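PDB 5GSZ: kinesin-like protein KIF19 from Mus musculus, which walks toward microtubule plus ends on ATP and depolymerizes microtubules at ciliary tips, thereby regulating the length of motile cilia. Local coordinates for residues Gln11-Leu16 and Leu66-Phe71; Met142-Ser147 and Val228-Arg233. One frame throughout, in Å; residues are numbered along the deposited sequence.

Contact 1: Gln11-Leu16 and Leu66-Phe71; sequences QLMVAL and LFDVAF
The ring of Phe-67 carries Leu-16 on one face: CB of Leu-16 stands 3.6 Å from the ring centroid, almost on the normal, in a CH-pi contact. With CG anti to the backbone N (chi1 -166°), Leu-16 also brings CD1 up beside CZ of Phe-67, past the rim of the ring. CG1 of Val-14 meets the edge of the same ring near its plane, 4.0 Å from CD1 of Phe-67. Leu-337 and Ala-340 of helix 330-340 and Val-42 of strand 41-45 also touch the Phe-67 side chain. On the other side of the sheet, CB of Ala-15 packs against CG1 of Val-69 and obliquely against the Phe-71 ring, which rests on helix 77-84.

Between the parallel strands, Val-69 O accepts a bond from Leu-16 N (3.0 Å), and Leu-16 O receives Phe-71 N (2.8 Å) nearly along its C=O axis. Toward the start of the pairing, a side chain stands in for the backbone: OD2 of Asp-68 takes Val-14 N at 2.7 Å and 169° through its anti lone pair, while the return bond from Asp-68 N to Val-14 O is weak. Strand 69-71 thus joins the sheet edge near the nucleotide site, its entry secured by a carboxylate whose charge would strengthen the bond to Val-14 N.

Contact 2: Met142-Ser147 and Val228-Arg233; sequences MEYEVS and VRQRSR
Four backbone hydrogen bonds join the antiparallel strands, in the hydrogen-bonded pairs Glu-143 with Arg-231 and Glu-145 with Arg-229. The straightest runs from Glu-143 N to Arg-231 O (2.9 Å, 167°), nearly along the C=O axis.

Polar side-chain contact on the face of Tyr-144 and Gln-230 centres on the phenol. The two side chains lie side by side and point the same way, and Gln-230 NE2 donates to Tyr-144 OH at 3.1 Å; the phenol oxygen is also bonded to Thr-138 OG1. Met-142, bent at chi2 (-67°), lays its methyl CE alongside the Gln-230 amide.

Among apolar contacts, CG of Gln-230 lies against CE2 of Tyr-144, CG1 of Val-228 meets the ring edge at CD2, and Val-146 packs on Val-228 through their CG2 methyls. Helix 123-136 packs on this face through Ile-135, Phe-132 and Leu-131.

Charges occupy the other face. Arg-229, bent at chi3, brings NH2 to the syn lone pair of Glu-145 OE1 in a salt bridge modelled very short, at 2.4 Å. Glu-143 sits between two arginines: OE1 makes a long ion pair with Arg-231 NE (3.7 Å), while CG lies over the guanidinium face of Arg-233, whose NH1 forms a long, charge-only pair with OE2, well out of the guanidinium plane. Arg-233 NE is hydrogen-bonded to Ser-139 O; NE and NH2 also bond weakly to Met-142 O.

This antiparallel pairing of strands distant in sequence is therefore two-sided: a largely apolar face holding the hydrogen-bonded Gln-230 amide and Tyr-144 hydroxyl, and a charged face where neighbouring arginines would be expected to keep both glutamates ionised.

From the N terminus, strand 12-18 is followed by the small antiparallel sheet of strands 34-36, 41-45 and 62-66 before the chain returns as strand 69-71; contact 1 closes that loop. Strand 97-103, which leads into the P-loop, and helix 123-136 come next. Contact 2 then opens on strand 142-154 and closes on strand 220-232, its segments 81 residues apart at their closest ends. The two loops are therefore in series, neither nested nor crossed. Both belong to the eight-stranded central sheet of the kinesin motor domain: contact 1 lies at one edge, in its parallel part, and contact 2 in the antiparallel part toward the other, their centres about 31 Å apart.

Contact 1: Gln11-Leu16 and Leu66-Phe71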
ATOM      1  N   GLN A  11      13.685  -4.725   7.376  1.00 61.92           N
ATOM      2  CA  GLN A  11      13.932  -3.352   6.925  1.00 63.11           C
ATOM      3  C   GLN A  11      12.657  -2.649   6.464  1.00 63.11           C
ATOM      4  O   GLN A  11      12.012  -3.081   5.507  1.00 56.98           O
ATOM      5  CB  GLN A  11      14.944  -3.343   5.785  1.00 65.23           C
ATOM      6  CG  GLN A  11      15.246  -1.956   5.233  1.00 69.97           C
ATOM      7  CD  GLN A  11      15.749  -0.997   6.304  1.00 77.07           C
ATOM      8  OE1 GLN A  11      16.469  -1.402   7.219  1.00 81.63           O
ATOM      9  NE2 GLN A  11      15.394   0.287   6.180  1.00 73.41           N
ATOM     10  N   LEU A  12      12.314  -1.549   7.127  1.00 60.40           N
ATOM     11  CA  LEU A  12      11.074  -0.837   6.866  1.00 56.34           C
ATOM     12  C   LEU A  12      11.346   0.616   6.515  1.00 59.11           C
ATOM     13  O   LEU A  12      12.199   1.262   7.131  1.00 62.27           O
ATOM     14  CB  LEU A  12      10.152  -0.876   8.069  1.00 61.61           C
ATOM     15  CG  LEU A  12       9.002   0.128   7.998  1.00 56.07           C
ATOM     16  CD1 LEU A  12       7.982  -0.307   6.963  1.00 47.78           C
ATOM     17  CD2 LEU A  12       8.376   0.294   9.357  1.00 52.01           C
ATOM     18  N   MET A  13      10.611   1.125   5.524  1.00 55.14           N
ATOM     19  CA  MET A  13      10.601   2.538   5.190  1.00 50.32           C
ATOM     20  C   MET A  13       9.183   3.082   5.278  1.00 55.59           C
ATOM     21  O   MET A  13       8.242   2.467   4.762  1.00 53.79           O
ATOM     22  CB  MET A  13      11.130   2.812   3.793  1.00 45.22           C
ATOM     23  CG  MET A  13      10.640   4.195   3.364  1.00 57.30           C
ATOM     24  SD  MET A  13      11.366   5.034   1.972  1.00 63.61           S
ATOM     25  CE  MET A  13      10.023   4.841   0.833  1.00 59.10           C
ATOM     26  N   VAL A  14       9.041   4.255   5.889  1.00 53.60           N
ATOM     27  CA  VAL A  14       7.777   4.974   5.951  1.00 52.04           C
ATOM     28  C   VAL A  14       7.923   6.302   5.209  1.00 54.40           C
ATOM     29  O   VAL A  14       8.900   7.034   5.410  1.00 55.88           O
ATOM     30  CB  VAL A  14       7.353   5.193   7.408  1.00 50.82           C
ATOM     31  CG1 VAL A  14       6.047   5.953   7.459  1.00 52.27           C
ATOM     32  CG2 VAL A  14       7.257   3.857   8.101  1.00 48.29           C
ATOM     33  N   ALA A  15       6.975   6.597   4.329  1.00 46.56           N
ATOM     34  CA  ALA A  15       6.966   7.838   3.577  1.00 50.81           C
ATOM     35  C   ALA A  15       5.654   8.554   3.866  1.00 51.04           C
ATOM     36  O   ALA A  15       4.648   7.910   4.177  1.00 49.74           O
ATOM     37  CB  ALA A  15       7.133   7.572   2.076  1.00 45.92           C
ATOM     38  N   LEU A  16       5.650   9.887   3.778  1.00 51.13           N
ATOM     39  CA  LEU A  16       4.390  10.616   3.897  1.00 48.42           C
ATOM     40  C   LEU A  16       4.202  11.523   2.695  1.00 50.30           C
ATOM     41  O   LEU A  16       5.099  12.306   2.360  1.00 52.55           O
ATOM     42  CB  LEU A  16       4.286  11.441   5.186  1.00 47.91           C
ATOM     43  CG  LEU A  16       2.796  11.827   5.314  1.00 54.85           C
ATOM     44  CD1 LEU A  16       2.200  11.456   6.676  1.00 51.91           C
ATOM     45  CD2 LEU A  16       2.511  13.289   4.960  1.00 48.46           C
ATOM     46  N   LEU A  66       8.380  13.260  11.704  1.00 61.86           N
ATOM     47  CA  LEU A  66       9.507  12.909  10.851  1.00 64.17           C
ATOM     48  C   LEU A  66       9.275  11.542  10.226  1.00 62.91           C
ATOM     49  O   LEU A  66       8.726  10.631  10.861  1.00 61.11           O
ATOM     50  CB  LEU A  66      10.837  12.928  11.629  1.00 68.08           C
ATOM     51  N   PHE A  67       9.690  11.425   8.969  1.00 62.39           N
ATOM     52  CA  PHE A  67       9.488  10.246   8.149  1.00 56.68           C
ATOM     53  C   PHE A  67      10.762  10.002   7.361  1.00 59.65           C
ATOM     54  O   PHE A  67      11.594  10.896   7.204  1.00 58.84           O
ATOM     55  CB  PHE A  67       8.318  10.427   7.170  1.00 56.83           C
ATOM     56  CG  PHE A  67       7.028  10.806   7.824  1.00 57.53           C
ATOM     57  CD1 PHE A  67       6.143   9.832   8.256  1.00 54.70           C
ATOM     58  CD2 PHE A  67       6.692  12.138   8.000  1.00 57.45           C
ATOM     59  CE1 PHE A  67       4.965  10.178   8.854  1.00 55.43           C
ATOM     60  CE2 PHE A  67       5.504  12.489   8.600  1.00 56.67           C
ATOM     61  CZ  PHE A  67       4.641  11.508   9.024  1.00 54.44           C
ATOM     62  N   ASP A  68      10.898   8.783   6.841  1.00 60.65           N
ATOM     63  CA  ASP A  68      12.041   8.486   5.979  1.00 61.12           C
ATOM     64  C   ASP A  68      12.084   9.426   4.784  1.00 59.64           C
ATOM     65  O   ASP A  68      13.167   9.845   4.364  1.00 61.98           O
ATOM     66  CB  ASP A  68      11.989   7.031   5.527  1.00 56.36           C
ATOM     67  CG  ASP A  68      12.197   6.085   6.666  1.00 58.80           C
ATOM     68  OD1 ASP A  68      13.168   6.297   7.417  1.00 65.32           O
ATOM     69  OD2 ASP A  68      11.365   5.176   6.851  1.00 59.09           O
ATOM     70  N   VAL A  69      10.925   9.779   4.234  1.00 57.38           N
ATOM     71  CA  VAL A  69      10.863  10.734   3.136  1.00 54.71           C
ATOM     72  C   VAL A  69       9.489  11.382   3.147  1.00 56.32           C
ATOM     73  O   VAL A  69       8.504  10.783   3.592  1.00 55.90           O
ATOM     74  CB  VAL A  69      11.182  10.043   1.785  1.00 54.55           C
ATOM     75  CG1 VAL A  69      10.196   8.937   1.501  1.00 51.66           C
ATOM     76  CG2 VAL A  69      11.248  11.062   0.639  1.00 51.04           C
ATOM     77  N   ALA A  70       9.431  12.619   2.668  1.00 53.98           N
ATOM     78  CA  ALA A  70       8.198  13.386   2.622  1.00 55.04           C
ATOM     79  C   ALA A  70       7.971  13.889   1.203  1.00 59.79           C
ATOM     80  O   ALA A  70       8.925  14.072   0.441  1.00 60.95           O
ATOM     81  CB  ALA A  70       8.254  14.553   3.603  1.00 59.97           C
ATOM     82  N   PHE A  71       6.699  14.090   0.842  1.00 53.09           N
ATOM     83  CA  PHE A  71       6.344  14.620  -0.472  1.00 51.03           C
ATOM     84  C   PHE A  71       5.116  15.507  -0.340  1.00 52.99           C
ATOM     85  O   PHE A  71       4.142  15.106   0.301  1.00 54.17           O
ATOM     86  CB  PHE A  71       6.018  13.514  -1.491  1.00 48.53           C
ATOM     87  CG  PHE A  71       7.001  12.374  -1.540  1.00 51.95           C
ATOM     88  CD1 PHE A  71       8.204  12.497  -2.199  1.00 51.88           C
ATOM     89  CD2 PHE A  71       6.677  11.136  -0.969  1.00 55.79           C
ATOM     90  CE1 PHE A  71       9.094  11.418  -2.262  1.00 55.76           C
ATOM     91  CE2 PHE A  71       7.553  10.050  -1.028  1.00 50.62           C
ATOM     92  CZ  PHE A  71       8.761  10.188  -1.672  1.00 55.81           C
TER

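Contact 2: Met142-Ser147 and Val228-Arg233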
ATOM      1  N   MET A 142      20.782 -15.033 -17.026  1.00 50.92           N
ATOM      2  CA  MET A 142      19.629 -15.538 -16.290  1.00 47.06           C
ATOM      3  C   MET A 142      18.411 -15.719 -17.191  1.00 49.60           C
ATOM      4  O   MET A 142      18.214 -14.986 -18.166  1.00 51.44           O
ATOM      5  CB  MET A 142      19.260 -14.593 -15.154  1.00 43.66           C
ATOM      6  CG  MET A 142      20.361 -14.332 -14.145  1.00 46.04           C
ATOM      7  SD  MET A 142      20.814 -15.775 -13.149  1.00 57.96           S
ATOM      8  CE  MET A 142      21.678 -14.948 -11.816  1.00 42.59           C
ATOM      9  N   GLU A 143      17.587 -16.707 -16.845  1.00 51.23           N
ATOM     10  CA  GLU A 143      16.246 -16.831 -17.404  1.00 51.12           C
ATOM     11  C   GLU A 143      15.229 -16.373 -16.370  1.00 43.00           C
ATOM     12  O   GLU A 143      15.397 -16.629 -15.176  1.00 42.57           O
ATOM     13  CB  GLU A 143      15.938 -18.266 -17.843  1.00 51.11           C
ATOM     14  CG  GLU A 143      17.068 -18.926 -18.649  1.00 56.43           C
ATOM     15  CD  GLU A 143      17.001 -20.456 -18.662  1.00 68.06           C
ATOM     16  OE1 GLU A 143      16.183 -21.023 -17.903  1.00 68.48           O
ATOM     17  OE2 GLU A 143      17.784 -21.066 -19.431  1.00 67.43           O
ATOM     18  N   TYR A 144      14.185 -15.677 -16.830  1.00 46.39           N
ATOM     19  CA  TYR A 144      13.157 -15.158 -15.938  1.00 49.21           C
ATOM     20  C   TYR A 144      11.765 -15.586 -16.377  1.00 49.10           C
ATOM     21  O   TYR A 144      11.478 -15.736 -17.570  1.00 45.25           O
ATOM     22  CB  TYR A 144      13.187 -13.628 -15.816  1.00 42.11           C
ATOM     23  CG  TYR A 144      14.457 -13.059 -15.245  1.00 41.05           C
ATOM     24  CD1 TYR A 144      15.566 -12.852 -16.036  1.00 47.08           C
ATOM     25  CD2 TYR A 144      14.560 -12.777 -13.890  1.00 44.45           C
ATOM     26  CE1 TYR A 144      16.748 -12.322 -15.493  1.00 49.56           C
ATOM     27  CE2 TYR A 144      15.723 -12.262 -13.344  1.00 46.32           C
ATOM     28  CZ  TYR A 144      16.813 -12.040 -14.146  1.00 45.92           C
ATOM     29  OH  TYR A 144      17.961 -11.525 -13.607  1.00 46.99           O
ATOM     30  N   GLU A 145      10.914 -15.795 -15.376  1.00 53.08           N
ATOM     31  CA  GLU A 145       9.475 -15.939 -15.546  1.00 56.74           C
ATOM     32  C   GLU A 145       8.803 -14.870 -14.695  1.00 51.11           C
ATOM     33  O   GLU A 145       9.167 -14.677 -13.528  1.00 49.41           O
ATOM     34  CB  GLU A 145       8.991 -17.341 -15.146  1.00 55.10           C
ATOM     35  CG  GLU A 145       8.897 -18.331 -16.299  1.00 65.19           C
ATOM     36  CD  GLU A 145       8.541 -19.744 -15.839  1.00 80.09           C
ATOM     37  OE1 GLU A 145       9.046 -20.188 -14.782  1.00 73.97           O
ATOM     38  OE2 GLU A 145       7.727 -20.401 -16.529  1.00 87.23           O
ATOM     39  N   VAL A 146       7.846 -14.158 -15.281  1.00 49.75           N
ATOM     40  CA  VAL A 146       7.135 -13.093 -14.590  1.00 46.76           C
ATOM     41  C   VAL A 146       5.647 -13.295 -14.783  1.00 52.04           C
ATOM     42  O   VAL A 146       5.178 -13.380 -15.923  1.00 56.96           O
ATOM     43  CB  VAL A 146       7.533 -11.707 -15.112  1.00 46.71           C
ATOM     44  CG1 VAL A 146       6.879 -10.646 -14.263  1.00 50.67           C
ATOM     45  CG2 VAL A 146       9.012 -11.556 -15.134  1.00 49.66           C
ATOM     46  N   SER A 147       4.906 -13.345 -13.678  1.00 52.80           N
ATOM     47  CA  SER A 147       3.452 -13.270 -13.704  1.00 54.02           C
ATOM     48  C   SER A 147       2.975 -12.219 -12.710  1.00 50.05           C
ATOM     49  O   SER A 147       3.634 -11.958 -11.699  1.00 47.16           O
ATOM     50  CB  SER A 147       2.828 -14.617 -13.374  1.00 54.93           C
ATOM     51  OG  SER A 147       3.203 -15.005 -12.065  1.00 57.27           O
ATOM     52  N   VAL A 228       8.468 -13.449  -9.643  1.00 43.44           N
ATOM     53  CA  VAL A 228       9.633 -13.469 -10.543  1.00 46.21           C
ATOM     54  C   VAL A 228      10.511 -14.670 -10.196  1.00 48.10           C
ATOM     55  O   VAL A 228      11.107 -14.718  -9.112  1.00 49.99           O
ATOM     56  CB  VAL A 228      10.465 -12.177 -10.477  1.00 42.14           C
ATOM     57  CG1 VAL A 228      11.670 -12.290 -11.366  1.00 42.62           C
ATOM     58  CG2 VAL A 228       9.636 -10.967 -10.887  1.00 46.59           C
ATOM     59  N   ARG A 229      10.614 -15.624 -11.110  1.00 47.78           N
ATOM     60  CA  ARG A 229      11.528 -16.741 -10.943  1.00 47.61           C
ATOM     61  C   ARG A 229      12.803 -16.504 -11.754  1.00 46.66           C
ATOM     62  O   ARG A 229      12.765 -15.961 -12.863  1.00 45.52           O
ATOM     63  CB  ARG A 229      10.861 -18.057 -11.340  1.00 50.81           C
ATOM     64  CG  ARG A 229      11.596 -19.281 -10.825  1.00 54.80           C
ATOM     65  CD  ARG A 229      10.670 -20.449 -10.678  1.00 65.28           C
ATOM     66  NE  ARG A 229      10.077 -20.851 -11.950  1.00 77.35           N
ATOM     67  CZ  ARG A 229       9.015 -21.650 -12.050  1.00 85.13           C
ATOM     68  NH1 ARG A 229       8.444 -22.120 -10.947  1.00 81.67           N
ATOM     69  NH2 ARG A 229       8.523 -21.978 -13.245  1.00 83.71           N
ATOM     70  N   GLN A 230      13.940 -16.873 -11.166  1.00 49.11           N
ATOM     71  CA  GLN A 230      15.266 -16.590 -11.705  1.00 47.56           C
ATOM     72  C   GLN A 230      16.096 -17.856 -11.605  1.00 50.39           C
ATOM     73  O   GLN A 230      16.384 -18.323 -10.495  1.00 52.36           O
ATOM     74  CB  GLN A 230      15.961 -15.454 -10.942  1.00 40.48           C
ATOM     75  CG  GLN A 230      17.224 -14.920 -11.612  1.00 43.09           C
ATOM     76  CD  GLN A 230      18.147 -14.169 -10.636  1.00 50.22           C
ATOM     77  OE1 GLN A 230      18.135 -14.433  -9.435  1.00 49.63           O
ATOM     78  NE2 GLN A 230      18.919 -13.204 -11.151  1.00 46.62           N
ATOM     79  N   ARG A 231      16.486 -18.403 -12.749  1.00 45.42           N
ATOM     80  CA  ARG A 231      17.417 -19.514 -12.783  1.00 49.50           C
ATOM     81  C   ARG A 231      18.580 -19.160 -13.700  1.00 50.81           C
ATOM     82  O   ARG A 231      18.443 -18.366 -14.635  1.00 51.02           O
ATOM     83  CB  ARG A 231      16.732 -20.833 -13.231  1.00 48.32           C
ATOM     84  CG  ARG A 231      16.678 -21.041 -14.730  1.00 53.26           C
ATOM     85  CD  ARG A 231      15.968 -22.324 -15.085  1.00 59.42           C
ATOM     86  NE  ARG A 231      14.542 -22.227 -14.801  1.00 66.62           N
ATOM     87  CZ  ARG A 231      13.932 -22.937 -13.860  1.00 66.55           C
ATOM     88  NH1 ARG A 231      14.642 -23.789 -13.122  1.00 65.96           N
ATOM     89  NH2 ARG A 231      12.627 -22.790 -13.652  1.00 60.23           N
ATOM     90  N   SER A 232      19.730 -19.758 -13.411  1.00 55.28           N
ATOM     91  CA  SER A 232      20.943 -19.538 -14.183  1.00 49.73           C
ATOM     92  C   SER A 232      20.877 -20.245 -15.531  1.00 46.75           C
ATOM     93  O   SER A 232      20.206 -21.263 -15.704  1.00 51.34           O
ATOM     94  CB  SER A 232      22.151 -20.040 -13.395  1.00 48.39           C
ATOM     95  OG  SER A 232      23.361 -19.854 -14.096  1.00 53.99           O
ATOM     96  N   ARG A 233      21.580 -19.685 -16.493  1.00 47.06           N
ATOM     97  CA  ARG A 233      21.714 -20.312 -17.792  1.00 50.77           C
ATOM     98  C   ARG A 233      22.875 -21.296 -17.837  1.00 51.10           C
ATOM     99  O   ARG A 233      22.984 -22.059 -18.804  1.00 51.67           O
ATOM    100  CB  ARG A 233      21.894 -19.234 -18.876  1.00 52.95           C
ATOM    101  CG  ARG A 233      20.715 -18.299 -19.054  1.00 47.47           C
ATOM    102  CD  ARG A 233      20.919 -17.333 -20.204  1.00 48.36           C
ATOM    103  NE  ARG A 233      19.727 -16.518 -20.409  1.00 50.99           N
ATOM    104  CZ  ARG A 233      18.680 -16.905 -21.124  1.00 48.89           C
ATOM    105  NH1 ARG A 233      18.684 -18.086 -21.715  1.00 51.09           N
ATOM    106  NH2 ARG A 233      17.632 -16.116 -21.240  1.00 43.67           N
TER